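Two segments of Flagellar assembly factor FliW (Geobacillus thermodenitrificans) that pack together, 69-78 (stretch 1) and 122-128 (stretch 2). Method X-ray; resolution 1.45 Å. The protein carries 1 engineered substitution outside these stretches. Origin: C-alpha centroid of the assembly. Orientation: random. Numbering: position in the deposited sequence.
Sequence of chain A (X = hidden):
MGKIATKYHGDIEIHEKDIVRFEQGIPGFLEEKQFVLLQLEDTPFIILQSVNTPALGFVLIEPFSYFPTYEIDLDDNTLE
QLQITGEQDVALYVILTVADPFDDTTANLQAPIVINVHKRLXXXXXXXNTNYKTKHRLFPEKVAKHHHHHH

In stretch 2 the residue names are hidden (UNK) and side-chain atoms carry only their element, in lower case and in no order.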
ATOM      1  N   THR A  69     -12.385 -11.604   2.778  1.00 16.46           N
ATOM      2  CA  THR A  69     -13.495 -11.217   1.916  1.00 19.02           C
ATOM      3  C   THR A  69     -13.323  -9.831   1.305  1.00 22.30           C
ATOM      4  O   THR A  69     -14.273  -9.319   0.700  1.00 23.91           O
ATOM      5  CB  THR A  69     -14.825 -11.275   2.670  1.00 16.80           C
ATOM      6  OG1 THR A  69     -14.785 -10.383   3.794  1.00 18.37           O
ATOM      7  CG2 THR A  69     -15.117 -12.686   3.137  1.00 17.51           C
ATOM      8  N   TYR A  70     -12.149  -9.214   1.451  1.00 18.07           N
ATOM      9  CA  TYR A  70     -11.917  -7.895   0.872  1.00 17.99           C
ATOM     10  C   TYR A  70     -12.190  -7.932  -0.621  1.00 24.85           C
ATOM     11  O   TYR A  70     -11.547  -8.681  -1.360  1.00 30.55           O
ATOM     12  CB  TYR A  70     -10.474  -7.472   1.120  1.00 20.74           C
ATOM     13  CG  TYR A  70     -10.177  -6.016   0.797  1.00 17.45           C
ATOM     14  CD1 TYR A  70     -10.947  -4.991   1.331  1.00 17.95           C
ATOM     15  CD2 TYR A  70      -9.114  -5.682  -0.022  1.00 27.07           C
ATOM     16  CE1 TYR A  70     -10.664  -3.662   1.038  1.00 17.41           C
ATOM     17  CE2 TYR A  70      -8.822  -4.366  -0.311  1.00 20.23           C
ATOM     18  CZ  TYR A  70      -9.594  -3.359   0.226  1.00 19.43           C
ATOM     19  OH  TYR A  70      -9.288  -2.049  -0.064  1.00 17.89           O
ATOM     20  N   GLU A  71     -13.149  -7.125  -1.063  1.00 23.20           N
ATOM     21  CA  GLU A  71     -13.540  -7.098  -2.466  1.00 35.10           C
ATOM     22  C   GLU A  71     -13.793  -5.650  -2.847  1.00 28.58           C
ATOM     23  O   GLU A  71     -14.588  -4.965  -2.196  1.00 32.20           O
ATOM     24  CB  GLU A  71     -14.794  -7.950  -2.685  1.00 24.77           C
ATOM     25  CG  GLU A  71     -15.108  -8.254  -4.137  1.00 44.11           C
ATOM     26  CD  GLU A  71     -16.417  -9.005  -4.291  1.00 49.97           C
ATOM     27  OE1 GLU A  71     -17.296  -8.528  -5.040  1.00 60.79           O
ATOM     28  OE2 GLU A  71     -16.568 -10.072  -3.660  1.00 58.40           O
ATOM     29  N   ILE A  72     -13.104  -5.179  -3.883  1.00 24.79           N
ATOM     30  CA  ILE A  72     -13.231  -3.805  -4.336  1.00 27.64           C
ATOM     31  C   ILE A  72     -13.552  -3.794  -5.822  1.00 28.35           C
ATOM     32  O   ILE A  72     -13.307  -4.759  -6.549  1.00 25.97           O
ATOM     33  CB  ILE A  72     -11.979  -2.951  -4.034  1.00 24.05           C
ATOM     34  CG1 ILE A  72     -10.811  -3.385  -4.921  1.00 24.05           C
ATOM     35  CG2 ILE A  72     -11.615  -3.046  -2.564  1.00 24.12           C
ATOM     36  CD1 ILE A  72      -9.556  -2.540  -4.741  1.00 25.70           C
ATOM     37  N   ASP A  73     -14.129  -2.687  -6.266  1.00 27.38           N
ATOM     38  CA  ASP A  73     -14.476  -2.515  -7.667  1.00 28.20           C
ATOM     39  C   ASP A  73     -13.834  -1.208  -8.106  1.00 31.39           C
ATOM     40  O   ASP A  73     -14.270  -0.127  -7.698  1.00 45.23           O
ATOM     41  CB  ASP A  73     -15.994  -2.512  -7.860  1.00 27.90           C
ATOM     42  CG  ASP A  73     -16.397  -2.362  -9.312  1.00 52.45           C
ATOM     43  OD1 ASP A  73     -15.608  -2.753 -10.195  1.00 52.91           O
ATOM     44  OD2 ASP A  73     -17.530  -1.911  -9.575  1.00 60.89           O
ATOM     45  N   LEU A  74     -12.771  -1.317  -8.896  1.00 18.82           N
ATOM     46  CA  LEU A  74     -12.033  -0.139  -9.323  1.00 19.42           C
ATOM     47  C   LEU A  74     -12.824   0.629 -10.371  1.00 24.12           C
ATOM     48  O   LEU A  74     -13.442   0.041 -11.261  1.00 25.70           O
ATOM     49  CB  LEU A  74     -10.689  -0.547  -9.912  1.00 18.49           C
ATOM     50  CG  LEU A  74      -9.716  -1.236  -8.954  1.00 23.34           C
ATOM     51  CD1 LEU A  74      -8.457  -1.647  -9.696  1.00 24.22           C
ATOM     52  CD2 LEU A  74      -9.372  -0.341  -7.784  1.00 20.82           C
ATOM     53  N   ASP A  75     -12.779   1.954 -10.263  1.00 20.30           N
ATOM     54  CA  ASP A  75     -13.475   2.842 -11.180  1.00 25.72           C
ATOM     55  C   ASP A  75     -12.782   2.855 -12.540  1.00 20.60           C
ATOM     56  O   ASP A  75     -11.594   2.538 -12.668  1.00 18.79           O
ATOM     57  CB  ASP A  75     -13.492   4.253 -10.600  1.00 28.95           C
ATOM     58  CG  ASP A  75     -12.097   4.808 -10.401  1.00 24.26           C
ATOM     59  OD1 ASP A  75     -11.442   4.429  -9.396  1.00 24.58           O
ATOM     60  OD2 ASP A  75     -11.663   5.619 -11.242  1.00 29.42           O
ATOM     61  N   ASP A  76     -13.546   3.245 -13.570  1.00 22.13           N
ATOM     62  CA  ASP A  76     -13.035   3.207 -14.939  1.00 21.46           C
ATOM     63  C   ASP A  76     -11.809   4.093 -15.106  1.00 17.60           C
ATOM     64  O   ASP A  76     -10.872   3.741 -15.834  1.00 19.30           O
ATOM     65  CB  ASP A  76     -14.128   3.638 -15.918  1.00 19.45           C
ATOM     66  CG  ASP A  76     -15.281   2.664 -15.965  1.00 28.92           C
ATOM     67  OD1 ASP A  76     -15.088   1.498 -15.564  1.00 34.84           O
ATOM     68  OD2 ASP A  76     -16.376   3.067 -16.414  1.00 36.66           O
ATOM     69  N   ASN A  77     -11.791   5.242 -14.437  1.00 21.66           N
ATOM     70  CA  ASN A  77     -10.650   6.142 -14.553  1.00 16.80           C
ATOM     71  C   ASN A  77      -9.375   5.517 -14.001  1.00 16.66           C
ATOM     72  O   ASN A  77      -8.302   5.655 -14.596  1.00 17.19           O
ATOM     73  CB  ASN A  77     -10.942   7.469 -13.868  1.00 19.38           C
ATOM     74  CG  ASN A  77      -9.882   8.494 -14.166  1.00 26.58           C
ATOM     75  OD1 ASN A  77      -9.710   8.899 -15.314  1.00 26.50           O
ATOM     76  ND2 ASN A  77      -9.151   8.908 -13.140  1.00 27.26           N
ATOM     77  N   THR A  78      -9.469   4.841 -12.853  1.00 17.13           N
ATOM     78  CA  THR A  78      -8.298   4.162 -12.306  1.00 16.11           C
ATOM     79  C   THR A  78      -7.814   3.053 -13.232  1.00 16.20           C
ATOM     80  O   THR A  78      -6.604   2.894 -13.449  1.00 14.92           O
ATOM     81  CB  THR A  78      -8.619   3.598 -10.920  1.00 14.64           C
ATOM     82  OG1 THR A  78      -8.871   4.673 -10.004  1.00 18.01           O
ATOM     83  CG2 THR A  78      -7.489   2.712 -10.403  1.00 16.41           C
ATOM     84  N   UNK A 122       1.417   2.912 -10.190  1.00 12.97           N
ATOM     85  CA  UNK A 122       0.699   2.789  -8.934  1.00 12.29           C
ATOM     86  C   UNK A 122      -0.238   3.956  -8.684  1.00 12.81           C
ATOM     87  O   UNK A 122      -0.058   5.052  -9.215  1.00 13.37           O
ATOM     88  N   UNK A 123      -1.246   3.696  -7.853  1.00 13.02           N
ATOM     89  CA  UNK A 123      -2.173   4.724  -7.406  1.00 12.37           C
ATOM     90  C   UNK A 123      -2.696   4.324  -6.037  1.00 14.59           C
ATOM     91  O   UNK A 123      -2.912   3.138  -5.779  1.00 14.72           O
ATOM     92  n   UNK A 123      -7.600   7.189  -9.705  1.00 18.93           N
ATOM     93  c   UNK A 123      -4.404   5.906  -7.999  1.00 16.13           C
ATOM     94  c   UNK A 123      -6.490   7.108  -8.706  1.00 18.20           C
ATOM     95  c   UNK A 123      -5.471   6.041  -9.083  1.00 17.31           C
ATOM     96  c   UNK A 123      -3.358   4.848  -8.379  1.00 13.87           C
ATOM     97  N   UNK A 124      -2.897   5.304  -5.156  1.00 11.35           N
ATOM     98  CA  UNK A 124      -3.712   5.073  -3.967  1.00 16.14           C
ATOM     99  C   UNK A 124      -5.134   5.506  -4.282  1.00 16.35           C
ATOM    100  O   UNK A 124      -5.384   6.693  -4.529  1.00 15.92           O
ATOM    101  o   UNK A 124      -2.732   6.901  -0.098  1.00 18.76           O
ATOM    102  c   UNK A 124      -4.083   5.522  -1.516  1.00 14.51           C
ATOM    103  c   UNK A 124      -3.472   5.916  -0.189  1.00 16.46           C
ATOM    104  n   UNK A 124      -3.779   5.151   0.849  1.00 14.17           N
ATOM    105  c   UNK A 124      -3.191   5.802  -2.726  1.00 16.03           C
ATOM    106  N   UNK A 125      -6.061   4.550  -4.275  1.00 16.04           N
ATOM    107  CA  UNK A 125      -7.440   4.769  -4.692  1.00 18.19           C
ATOM    108  C   UNK A 125      -8.278   4.942  -3.438  1.00 17.19           C
ATOM    109  O   UNK A 125      -8.193   4.120  -2.518  1.00 22.47           O
ATOM    110  c   UNK A 125      -7.073   3.332  -6.738  1.00 18.64           C
ATOM    111  c   UNK A 125      -9.420   3.736  -5.871  1.00 24.34           C
ATOM    112  c   UNK A 125      -7.945   3.567  -5.507  1.00 18.87           C
ATOM    113  N   UNK A 126      -9.088   5.994  -3.390  1.00 19.81           N
ATOM    114  CA  UNK A 126      -9.999   6.227  -2.278  1.00 19.77           C
ATOM    115  C   UNK A 126     -11.377   5.767  -2.735  1.00 23.49           C
ATOM    116  O   UNK A 126     -11.985   6.382  -3.619  1.00 33.30           O
ATOM    117  c   UNK A 126     -10.935   7.887  -0.653  1.00 22.95           C
ATOM    118  c   UNK A 126      -8.613   8.143  -1.433  1.00 18.69           C
ATOM    119  c   UNK A 126     -10.013   7.699  -1.845  1.00 19.48           C
ATOM    120  c   UNK A 126      -8.509   9.623  -1.113  1.00 23.25           C
ATOM    121  N   UNK A 127     -11.870   4.685  -2.134  1.00 22.98           N
ATOM    122  CA  UNK A 127     -13.145   4.092  -2.525  1.00 33.90           C
ATOM    123  C   UNK A 127     -14.282   4.877  -1.882  1.00 43.21           C
ATOM    124  O   UNK A 127     -14.320   5.027  -0.657  1.00 33.60           O
ATOM    125  c   UNK A 127     -12.008   0.421  -1.836  1.00 27.98           C
ATOM    126  c   UNK A 127     -12.028   1.577  -4.045  1.00 36.85           C
ATOM    127  c   UNK A 127     -13.184   2.629  -2.083  1.00 30.68           C
ATOM    128  c   UNK A 127     -12.002   1.768  -2.537  1.00 26.83           C
ATOM    129  N   UNK A 128     -15.212   5.367  -2.701  1.00 65.09           N
ATOM    130  CA  UNK A 128     -16.273   6.254  -2.239  1.00 71.82           C
ATOM    131  C   UNK A 128     -17.631   5.573  -2.122  1.00 74.75           C
ATOM    132  O   UNK A 128     -18.554   6.164  -1.552  1.00 76.68           O
ATOM    133  o   UNK A 128     -16.612   6.969  -4.530  1.00 67.06           O
ATOM    134  c   UNK A 128     -16.414   7.447  -3.194  1.00 72.70           C
ATOM    135  c   UNK A 128     -15.164   8.313  -3.155  1.00 67.44           C
TER

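Position 122 has backbone atoms only, with no side-chain atom modelled beyond CA, and nothing of stretch 1 lies near it. In a well-resolved strand this identifies glycine, Gly-122.

Position 123 carries four carbons in an unbranched row ending in a nitrogen. The chain is fully extended, all four chi angles being t, and its CA-to-CB bond points toward stretch 1. The terminal nitrogen lies 2.8 Å from OG1 of Thr-78 and 4.1 Å from ND2 of Asn-77. A linear chain of this length with a terminal amine is lysine, Lys-123, and its NZ donates a hydrogen bond to Thr-78 OG1.

At position 124 three carbons follow one another, the third bearing one oxygen and one nitrogen. The side chain stays out of reach of stretch 1, as expected for a neighbour of Lys-123 in an extended strand. The group is a carboxamide on a two-carbon stem, hence glutamine, Gln-124.

Position 125 returns toward stretch 1 with three carbons, the first carrying the other two. One of the two terminal carbons lies 3.7 Å from CG2 of Thr-78 and 4.5 Å from CD2 of Leu-74; the other approaches OD1 of Asp-75 at 4.1 Å. This fork at CB, without heteroatoms, is that of valine, Val-125, the former carbon being CG2 and the latter CG1.

Position 126 has four carbons, forked at the first, with one arm two carbons long. Its CA-to-CB bond points away from stretch 1, and no contact results. The pattern is isoleucine, Ile-126.

Position 127 also has four carbons, but the fork comes at the second. One terminal methyl sits 3.6 Å from CG2 of Ile-72 and 4.1 Å from OH of Tyr-70. The later branch point defines leucine, Leu-127, and the methyl is CD1.

Position 128 ends the stretch with one carbon bearing an oxygen and a carbon. It is exposed, poorly ordered and clear of stretch 1. The branching is that of threonine, Thr-128.

The contact therefore rests on alternate residues, Lys-123, Val-125 and Leu-127, and buries 301 Å² in all. Leu-127 and Ile-72 form its apolar end, and Val-125 continues the packing against Leu-74 and the methyl of Thr-78. At the other end, Thr-78 OG1 accepts from Lys-123 NZ and donates to Asp-75 OD1 (2.7 Å), linking the amine to the helix start. Asp-75 caps that helix, its OD2 accepting from Thr-78 N at 2.8 Å, so one threonine joins the polar network to the apolar packing.

Stretch 2, residues 122-128: GKQVILT
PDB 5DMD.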